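Local structure of mandelate racemase/muconate lactonizing enzyme (Roseovarius nubinhibens, 2QDD) at residues L121-W124 with Q125-G128; F195-N198 with R199-T202. The protein is of unknown function but probably acts as a magnesium-dependent enzyme of the mandelate racemase/muconate lactonizing enzyme family in the enolase superfamily. All coordinates share one frame; numbering follows the deposited sequence.

How the contacts relate
From the N terminus, the chain first reaches contact 1, after helix 101-119 and before strand 135-141, the first strand of the barrel. There 121-128 winds through the short helix 123-126. Contact 2 comes later, where strand 192-196 of the barrel ends and 197-202 leads into helix 203-210. Each contact closes only a local turn. The two are in series and neither nest nor cross. The centres of contact 1 and contact 2 are about 35 Å apart, on opposite sides of the chain's centre. The two do not touch. Contact 1 ties helix 101-119 to the barrel helices 274-287 and 300-311, while contact 2 is the turn just after strand 192-196, beside the magnesium site.

Contact 1 of 2, residues L121-W124 with Q125-G128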
# COMPACT_ATOMS: atom_id res chain seq x y z
N LEU A 121 -45.95 14.03 -8.10
CA LEU A 121 -44.88 13.56 -8.99
C LEU A 121 -44.69 12.05 -8.90
O LEU A 121 -44.77 11.48 -7.81
CB LEU A 121 -43.56 14.28 -8.71
CG LEU A 121 -43.55 15.81 -8.77
CD1 LEU A 121 -42.28 16.35 -8.17
CD2 LEU A 121 -43.74 16.33 -10.20
N PRO A 122 -44.44 11.39 -10.04
CA PRO A 122 -44.04 9.99 -10.02
C PRO A 122 -42.66 9.82 -9.41
O PRO A 122 -41.83 10.73 -9.47
CB PRO A 122 -44.02 9.62 -11.50
CG PRO A 122 -43.83 10.89 -12.22
CD PRO A 122 -44.54 11.91 -11.42
N LEU A 123 -42.41 8.65 -8.82
CA LEU A 123 -41.16 8.39 -8.11
C LEU A 123 -39.92 8.56 -8.98
O LEU A 123 -38.92 9.10 -8.51
CB LEU A 123 -41.19 7.02 -7.44
CG LEU A 123 -41.32 6.95 -5.92
CD1 LEU A 123 -42.40 7.86 -5.39
CD2 LEU A 123 -41.58 5.52 -5.48
N TRP A 124 -40.00 8.17 -10.26
CA TRP A 124 -38.89 8.34 -11.20
C TRP A 124 -38.46 9.80 -11.42
O TRP A 124 -37.30 10.06 -11.73
CB TRP A 124 -39.13 7.63 -12.54
CG TRP A 124 -40.36 8.09 -13.28
CD1 TRP A 124 -41.58 7.47 -13.30
CD2 TRP A 124 -40.48 9.25 -14.12
NE1 TRP A 124 -42.45 8.18 -14.09
CE2 TRP A 124 -41.81 9.27 -14.60
CE3 TRP A 124 -39.61 10.27 -14.50
CZ2 TRP A 124 -42.28 10.29 -15.44
CZ3 TRP A 124 -40.08 11.28 -15.33
CH2 TRP A 124 -41.41 11.27 -15.80
N GLN A 125 -39.41 10.72 -11.26
CA GLN A 125 -39.12 12.15 -11.36
C GLN A 125 -38.52 12.72 -10.08
O GLN A 125 -37.62 13.58 -10.13
CB GLN A 125 -40.37 12.94 -11.75
CG GLN A 125 -40.09 14.39 -12.09
CD GLN A 125 -41.01 14.94 -13.17
OE1 GLN A 125 -40.55 15.49 -14.16
NE2 GLN A 125 -42.31 14.78 -12.97
N LEU A 126 -39.00 12.25 -8.93
CA LEU A 126 -38.42 12.62 -7.64
C LEU A 126 -36.99 12.10 -7.51
O LEU A 126 -36.16 12.72 -6.84
CB LEU A 126 -39.27 12.09 -6.48
CG LEU A 126 -40.54 12.85 -6.12
CD1 LEU A 126 -41.30 12.09 -5.05
CD2 LEU A 126 -40.23 14.26 -5.65
N LEU A 127 -36.72 10.98 -8.18
CA LEU A 127 -35.38 10.41 -8.25
C LEU A 127 -34.52 11.01 -9.36
O LEU A 127 -33.35 10.67 -9.50
CB LEU A 127 -35.47 8.88 -8.37
CG LEU A 127 -36.06 8.22 -7.12
CD1 LEU A 127 -36.63 6.84 -7.42
CD2 LEU A 127 -35.06 8.18 -5.98
N GLY A 128 -35.10 11.92 -10.14
CA GLY A 128 -34.34 12.84 -10.97
C GLY A 128 -34.37 12.53 -12.45
O GLY A 128 -33.71 13.22 -13.24
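Pro-122 O takes two backbone N-H groups from the turn that follows. Leu-126 N donates to Pro-122 O at 3.3 Å, and Gln-125 N donates to the same Pro-122 O at 3.0 Å. Leu-127 N then bonds Leu-123 O at 2.9 Å. Beside the backbone, Gln-125 CB sits over one face of the Trp-124 indole, 4.2 Å from the centroid of its six-membered ring, a CH-pi contact. Trp-124 CG stands between its own backbone N and carbonyl carbon (chi1 60°), which turns the ring back to Gln-125. Pro-122 CG lies over the same face, offset toward the rim. Leu-121 CD1 meets Leu-126 CD2 at 3.9 Å, the two side chains crossing at about a right angle.

These bonds make the short helix 123-126. Pro-122 is its N-cap residue, and Gly-128 ends it with positive phi in a Schellman motif. The CB and CG of Leu-127 lie against Leu-123 O, the carbonyl oxygen that its own N-H bonds.

Further out, Leu-126 and Leu-127 pack on Trp-112 of helix 101-119. Leu-123 and Leu-127 touch the barrel helices 274-287 and 300-311, and the Trp-124 ring meets that of His-308. Leu-121 packs on Leu-115 of the second subunit.

Contact 2 of 2, residues F195-N198 with R199-T202; sequences FDVN and RAWT
Val-197 CG1 stands anti to the backbone N (chi1 179°), while Trp-201 CG lies beside its own N (chi1 -70°). These torsions bring the methyl over the indole face. Val-197 CG1 is 3.7 Å from the centroid of the Trp-201 five-membered ring, in a CH-pi contact. Val-197 CG2 follows along the benzo part, 3.7 Å from Trp-201 CZ3. The two side chains cross at about a right angle.

The backbone between them is a type I' beta turn from Val-197 to Ala-200, at the end of barrel strand 192-196. It closes with a weak hydrogen bond, Ala-200 N to Val-197 O, at 3.4 Å. Ala-200 CB also rests against this carbonyl oxygen. The indole is held at its other end too, where Trp-201 NE1 bonds Asp-176 OD2. An alanine in place of Trp-201 is likely to leave both Val-197 methyls without their aromatic face and Asp-176 without this donor.

In the modelled conformer of Asn-198, its side chain runs alongside that of Arg-199, whose NH1 bonds Tyr-59 O. Asp-196 is a magnesium ligand with Glu-220, Asp-243 and Glu-244, although this chain holds no metal, and here Asp-196 OD2 forms a salt bridge with Lys-167 NZ. The other carboxylate oxygen makes an Asx turn: Asn-198 N donates to Asp-196 OD1 at 3.2 Å, from above the carboxylate plane.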
# COMPACT_ATOMS: atom_id res chain seq x y z
N PHE A 195 -23.28 -14.48 -16.33
CA PHE A 195 -23.17 -15.75 -15.62
C PHE A 195 -23.25 -15.54 -14.12
O PHE A 195 -22.34 -14.99 -13.51
CB PHE A 195 -21.89 -16.50 -16.00
CG PHE A 195 -21.84 -16.91 -17.44
CD1 PHE A 195 -21.12 -16.17 -18.36
CD2 PHE A 195 -22.53 -18.04 -17.87
CE1 PHE A 195 -21.08 -16.54 -19.70
CE2 PHE A 195 -22.50 -18.42 -19.20
CZ PHE A 195 -21.78 -17.67 -20.12
N ASP A 196 -24.37 -15.99 -13.55
CA ASP A 196 -24.68 -15.80 -12.13
C ASP A 196 -24.35 -17.06 -11.34
O ASP A 196 -24.96 -18.12 -11.53
CB ASP A 196 -26.15 -15.39 -11.95
CG ASP A 196 -26.52 -15.14 -10.49
OD1 ASP A 196 -25.63 -14.92 -9.63
OD2 ASP A 196 -27.74 -15.14 -10.20
N VAL A 197 -23.37 -16.92 -10.46
CA VAL A 197 -22.73 -18.04 -9.78
C VAL A 197 -23.44 -18.23 -8.44
O VAL A 197 -23.46 -19.33 -7.88
CB VAL A 197 -21.23 -17.74 -9.56
CG1 VAL A 197 -20.52 -18.86 -8.83
CG2 VAL A 197 -20.54 -17.47 -10.90
N ASN A 198 -24.06 -17.13 -7.99
CA ASN A 198 -24.65 -17.00 -6.66
C ASN A 198 -23.87 -17.64 -5.52
O ASN A 198 -24.36 -18.51 -4.80
CB ASN A 198 -26.13 -17.37 -6.63
CG ASN A 198 -26.98 -16.30 -5.98
OD1 ASN A 198 -27.92 -15.78 -6.58
ND2 ASN A 198 -26.64 -15.94 -4.73
N ARG A 199 -22.63 -17.16 -5.38
CA ARG A 199 -21.74 -17.47 -4.26
C ARG A 199 -21.29 -18.94 -4.13
O ARG A 199 -20.72 -19.33 -3.11
CB ARG A 199 -22.28 -16.94 -2.92
CG ARG A 199 -22.64 -15.47 -2.94
CD ARG A 199 -23.35 -15.05 -1.68
NE ARG A 199 -24.77 -15.40 -1.74
CZ ARG A 199 -25.67 -15.11 -0.81
NH1 ARG A 199 -26.94 -15.47 -0.97
NH2 ARG A 199 -25.31 -14.44 0.29
N ALA A 200 -21.51 -19.73 -5.18
CA ALA A 200 -21.27 -21.17 -5.13
C ALA A 200 -19.80 -21.57 -5.30
O ALA A 200 -19.45 -22.73 -5.07
CB ALA A 200 -22.14 -21.89 -6.15
N TRP A 201 -18.95 -20.63 -5.70
CA TRP A 201 -17.52 -20.89 -5.83
C TRP A 201 -16.72 -20.49 -4.59
O TRP A 201 -17.10 -19.58 -3.85
CB TRP A 201 -16.96 -20.19 -7.07
CG TRP A 201 -17.42 -20.79 -8.37
CD1 TRP A 201 -17.95 -22.04 -8.56
CD2 TRP A 201 -17.38 -20.17 -9.66
NE1 TRP A 201 -18.24 -22.23 -9.89
CE2 TRP A 201 -17.91 -21.10 -10.59
CE3 TRP A 201 -16.97 -18.91 -10.12
CZ2 TRP A 201 -18.02 -20.81 -11.95
CZ3 TRP A 201 -17.07 -18.63 -11.48
CH2 TRP A 201 -17.60 -19.58 -12.37
N THR A 202 -15.63 -21.21 -4.35
CA THR A 202 -14.51 -20.69 -3.56
C THR A 202 -13.56 -19.97 -4.52
O THR A 202 -13.67 -20.18 -5.74
CB THR A 202 -13.77 -21.83 -2.82
OG1 THR A 202 -13.52 -22.91 -3.74
CG2 THR A 202 -14.58 -22.32 -1.62